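Long-range contacts in BT_4661 (Bacteroides thetaiotaomicron, PDB 4AK1), which probably binds heparin or heparan sulphate at the cell surface as a SusE-like protein of the heparin utilisation locus: residues A340-V345 / F416-T421; S636-Y641 / H650-L655. All coordinates share one frame; numbering follows the deposited sequence.

Interaction 1 of 2, residues A340-V345 / F416-T421; sequences ADVNDV and FTLTIT
V342 to V345 pair in parallel with L418 to T421, adding a short edge strand to the long strand 410-421 at one margin of a four-stranded mixed sheet. The backbone ladder is regular: V342 N reaches T417 O at 2.8 Å, V342 O receives T419 N, D344 N meets T419 O at 3.1 Å, and D344 O closes it by accepting T421 N. Just ahead of the strand, the side chain of D341 continues the ladder in place of a backbone carbonyl. Its CG stands beside its own N (chi1 -76°), which brings OD1 to 2.9 Å from T417 N; the N-H points almost straight at the oxygen, 170°, but arrives from above the carboxylate plane. OD2 turns instead to the hydroxyl of T415 of the second subunit, which also bonds T417 OG1. An alanine here would remove the carboxylate and would probably leave T417 N without its acceptor and break part of this link between subunits. On the V342 face, V342 CG1 lies alongside L418 CD1 at 3.7 Å, and I350 and I352 pack on V342. On the other face N343 and T419 run side by side, OD1 of N343 coming 3.5 Å from CB of T419, while T419 OG1 bonds Q398 and shares a water with V342 O. A second water donates to T421 OG1 at 2.7 Å and, weakly, to D344 O. The D344 carboxylate folds back on its own strand, taking V345 N at 2.8 Å with its anti lone pair. A first strand lying parallel to the last, with antiparallel partners beyond, is consistent with an immunoglobulin-like beta sandwich.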
# COMPACT_ATOMS: atom_id res chain seq x y z
N ALA A 340 18.80 32.40 -26.91
CA ALA A 340 19.48 32.49 -25.62
C ALA A 340 18.58 31.91 -24.53
O ALA A 340 17.35 31.98 -24.63
CB ALA A 340 19.82 33.95 -25.32
N ASP A 341 19.18 31.38 -23.46
CA ASP A 341 18.41 31.03 -22.27
C ASP A 341 17.79 32.31 -21.67
O ASP A 341 18.36 33.39 -21.81
CB ASP A 341 19.28 30.32 -21.25
CG ASP A 341 19.55 28.86 -21.63
OD1 ASP A 341 19.09 28.39 -22.69
OD2 ASP A 341 20.24 28.18 -20.85
N VAL A 342 16.63 32.17 -21.02
CA VAL A 342 15.83 33.32 -20.55
C VAL A 342 15.49 33.17 -19.07
O VAL A 342 15.05 32.10 -18.62
CB VAL A 342 14.53 33.48 -21.37
CG1 VAL A 342 13.60 34.55 -20.78
CG2 VAL A 342 14.86 33.82 -22.81
N ASN A 343 15.69 34.26 -18.34
CA ASN A 343 15.46 34.32 -16.91
C ASN A 343 14.65 35.57 -16.63
O ASN A 343 15.10 36.67 -16.93
CB ASN A 343 16.80 34.43 -16.19
CG ASN A 343 17.64 33.18 -16.34
OD1 ASN A 343 17.46 32.23 -15.59
ND2 ASN A 343 18.53 33.16 -17.32
N ASP A 344 13.46 35.39 -16.06
CA ASP A 344 12.63 36.52 -15.69
C ASP A 344 11.64 36.16 -14.59
O ASP A 344 11.62 35.04 -14.12
CB ASP A 344 11.88 37.07 -16.91
CG ASP A 344 11.89 38.59 -16.94
OD1 ASP A 344 11.54 39.23 -15.92
OD2 ASP A 344 12.28 39.15 -17.98
N VAL A 345 10.83 37.12 -14.17
CA VAL A 345 9.92 36.91 -13.05
C VAL A 345 8.49 36.70 -13.58
O VAL A 345 8.24 36.85 -14.77
CB VAL A 345 10.01 38.06 -12.02
CG1 VAL A 345 11.47 38.24 -11.55
CG2 VAL A 345 9.47 39.37 -12.60
N PHE A 416 16.14 26.03 -25.78
CA PHE A 416 16.58 26.95 -24.74
C PHE A 416 15.90 26.63 -23.43
O PHE A 416 14.88 25.90 -23.38
CB PHE A 416 16.36 28.44 -25.11
CG PHE A 416 14.91 28.86 -25.25
CD1 PHE A 416 14.23 28.69 -26.46
CD2 PHE A 416 14.22 29.43 -24.18
CE1 PHE A 416 12.90 29.09 -26.60
CE2 PHE A 416 12.88 29.82 -24.31
CZ PHE A 416 12.22 29.65 -25.52
N THR A 417 16.47 27.19 -22.36
CA THR A 417 15.90 27.07 -21.03
C THR A 417 15.21 28.38 -20.62
O THR A 417 15.81 29.46 -20.73
CB THR A 417 17.00 26.67 -20.03
OG1 THR A 417 17.51 25.38 -20.40
CG2 THR A 417 16.47 26.61 -18.59
N LEU A 418 13.97 28.27 -20.16
CA LEU A 418 13.18 29.41 -19.67
C LEU A 418 12.98 29.23 -18.16
O LEU A 418 12.42 28.22 -17.72
CB LEU A 418 11.81 29.46 -20.38
CG LEU A 418 10.77 30.40 -19.77
CD1 LEU A 418 11.21 31.85 -19.95
CD2 LEU A 418 9.38 30.15 -20.35
N THR A 419 13.43 30.20 -17.36
CA THR A 419 13.33 30.09 -15.90
C THR A 419 12.51 31.26 -15.40
O THR A 419 12.86 32.42 -15.66
CB THR A 419 14.74 30.08 -15.24
OG1 THR A 419 15.51 29.01 -15.81
CG2 THR A 419 14.65 29.85 -13.73
N ILE A 420 11.40 30.95 -14.71
CA ILE A 420 10.53 31.98 -14.14
C ILE A 420 10.65 31.96 -12.63
O ILE A 420 10.47 30.90 -12.01
CB ILE A 420 9.04 31.77 -14.53
CG1 ILE A 420 8.85 31.73 -16.06
CG2 ILE A 420 8.13 32.82 -13.86
CD1 ILE A 420 9.27 33.00 -16.80
N THR A 421 10.98 33.10 -12.03
CA THR A 421 11.07 33.20 -10.58
C THR A 421 10.03 34.20 -10.06
O THR A 421 9.30 34.82 -10.84
CB THR A 421 12.48 33.63 -10.12
OG1 THR A 421 12.79 34.91 -10.68
CG2 THR A 421 13.56 32.60 -10.51
O HOH W 1 16.96 29.85 -17.97
O HOH W 2 14.40 35.14 -12.78

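Interaction 2 of 2, residues S636-Y641 / H650-L655; sequences SKALGY and HINPNL
N652 ND2 makes two hydrogen bonds, one across the contact to A638 O at 2.7 Å and one to L635 O just before it. The bond to A638 stays within the amide plane of N652, although it meets the carbonyl tilted 35° from the carbonyl's own plane. Held by both carbonyls, the amide cannot easily turn, and its OD1 accepts a hydrogen bond from a water at 2.7 Å; that water lies near Y641 OH too, in a weak bond. The same amide comes to the edge of the Y641 ring. L655 also comes up to the A638 carbonyl, its CD1 3.3 Å from A638 O and against L639, whose side chain continues onto M611 and W612 of helix 607-615. L639 O accepts a hydrogen bond from W656 NE1 and a weak one from N652 N. Beyond it the strands pair properly: H650 N gives to Y641 O at 2.7 Å and Y641 N to H650 O at 3.0 Å. On the face of this pair Y641 CG sits between its own N and carbonyl carbon (chi1 65°), laying the ring over H650 CB, a CH-pi contact 3.9 Å from the centroid. The two ring planes are virtually parallel but slid so far apart that they barely overlap, and the phenol oxygen ends over the imidazole, whose NE2 is tied to D643. G640 has no side chain, and a CB there would run into H650 O. K637 NZ bonds T75 O and N77 OD1 of the third subunit, and S636 O takes N77 ND2 of that subunit. This is the base of an antiparallel beta hairpin, 640-642 with 649-651, whose second strand leaves through a type II turn from N652 to L655, with P653 and N654 in its middle.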
# COMPACT_ATOMS: atom_id res chain seq x y z
N SER A 636 -37.70 25.03 -21.40
CA SER A 636 -36.32 24.59 -21.65
C SER A 636 -35.70 25.26 -22.90
O SER A 636 -34.48 25.30 -23.05
CB SER A 636 -36.26 23.06 -21.74
OG SER A 636 -36.77 22.58 -22.97
N LYS A 637 -36.54 25.84 -23.78
CA LYS A 637 -36.04 26.53 -24.97
C LYS A 637 -35.55 27.94 -24.70
O LYS A 637 -34.73 28.46 -25.46
CB LYS A 637 -37.10 26.54 -26.09
CG LYS A 637 -37.56 25.17 -26.57
CD LYS A 637 -36.37 24.31 -26.97
CE LYS A 637 -36.68 23.37 -28.12
NZ LYS A 637 -35.42 22.70 -28.58
N ALA A 638 -36.03 28.57 -23.63
CA ALA A 638 -35.60 29.94 -23.30
C ALA A 638 -34.10 29.98 -22.95
O ALA A 638 -33.55 28.99 -22.45
CB ALA A 638 -36.43 30.50 -22.15
N LEU A 639 -33.47 31.10 -23.24
CA LEU A 639 -32.11 31.37 -22.73
C LEU A 639 -32.17 31.52 -21.22
O LEU A 639 -31.24 31.14 -20.50
CB LEU A 639 -31.55 32.64 -23.35
CG LEU A 639 -31.53 32.66 -24.88
CD1 LEU A 639 -30.87 33.94 -25.37
CD2 LEU A 639 -30.82 31.42 -25.43
N GLY A 640 -33.29 32.05 -20.75
CA GLY A 640 -33.52 32.29 -19.34
C GLY A 640 -34.94 32.81 -19.16
O GLY A 640 -35.61 33.14 -20.12
N TYR A 641 -35.40 32.87 -17.92
CA TYR A 641 -36.76 33.35 -17.67
C TYR A 641 -36.96 33.50 -16.17
O TYR A 641 -36.19 32.94 -15.38
CB TYR A 641 -37.81 32.39 -18.27
CG TYR A 641 -37.80 31.03 -17.60
CD1 TYR A 641 -36.94 30.02 -18.04
CD2 TYR A 641 -38.60 30.77 -16.48
CE1 TYR A 641 -36.91 28.78 -17.41
CE2 TYR A 641 -38.58 29.54 -15.84
CZ TYR A 641 -37.71 28.56 -16.30
OH TYR A 641 -37.69 27.34 -15.65
N HIS A 650 -34.10 32.22 -13.85
CA HIS A 650 -33.56 30.92 -14.21
C HIS A 650 -32.72 31.05 -15.46
O HIS A 650 -33.13 31.74 -16.40
CB HIS A 650 -34.71 29.95 -14.49
CG HIS A 650 -35.58 29.69 -13.29
ND1 HIS A 650 -35.57 28.53 -12.63
CD2 HIS A 650 -36.51 30.51 -12.65
CE1 HIS A 650 -36.45 28.59 -11.61
NE2 HIS A 650 -37.02 29.80 -11.62
N ILE A 651 -31.55 30.42 -15.48
CA ILE A 651 -30.67 30.40 -16.66
C ILE A 651 -30.57 28.94 -17.08
O ILE A 651 -30.18 28.07 -16.27
CB ILE A 651 -29.25 30.98 -16.37
CG1 ILE A 651 -29.31 32.47 -15.98
CG2 ILE A 651 -28.27 30.74 -17.54
CD1 ILE A 651 -29.80 33.38 -17.11
N ASN A 652 -30.93 28.67 -18.32
CA ASN A 652 -30.95 27.29 -18.82
C ASN A 652 -29.53 26.80 -19.18
O ASN A 652 -28.69 27.61 -19.59
CB ASN A 652 -31.92 27.15 -20.00
CG ASN A 652 -33.36 26.96 -19.55
OD1 ASN A 652 -33.61 26.39 -18.48
ND2 ASN A 652 -34.32 27.41 -20.36
N PRO A 653 -29.28 25.48 -19.06
CA PRO A 653 -27.91 24.97 -19.21
C PRO A 653 -27.32 24.97 -20.62
O PRO A 653 -28.01 24.66 -21.60
CB PRO A 653 -28.02 23.53 -18.70
CG PRO A 653 -29.47 23.16 -18.88
CD PRO A 653 -30.21 24.44 -18.58
N ASN A 654 -26.03 25.29 -20.70
CA ASN A 654 -25.20 25.18 -21.90
C ASN A 654 -25.51 26.12 -23.07
O ASN A 654 -24.92 25.97 -24.13
CB ASN A 654 -25.13 23.73 -22.41
CG ASN A 654 -24.70 22.76 -21.33
OD1 ASN A 654 -25.53 22.06 -20.74
ND2 ASN A 654 -23.40 22.72 -21.05
N LEU A 655 -26.42 27.07 -22.88
CA LEU A 655 -26.85 27.95 -23.99
C LEU A 655 -26.02 29.22 -24.11
O LEU A 655 -25.79 29.72 -25.22
CB LEU A 655 -28.35 28.31 -23.85
CG LEU A 655 -29.32 27.12 -23.82
CD1 LEU A 655 -30.77 27.59 -23.67
CD2 LEU A 655 -29.12 26.26 -25.07
O HOH W 3 -36.01 25.27 -17.83

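The two contacts belong to separate parts of an elongated chain: their centres are about 47 Å apart, their nearest atoms about 34 Å, and they follow one another in series along the sequence. Interaction 1 joins segments 71 residues apart in sequence and forms the edge of a sheet; interaction 2 joins strands of a local hairpin. Each also faces another copy of the protein in the six-chain assembly, the second subunit at 340-345 / 416-421 and the third at 636-641 / 650-655. A sodium ion lies about 5 Å from the side chain of F416 in interaction 1. No bound glycan fixes where either contact stands relative to the ligand site.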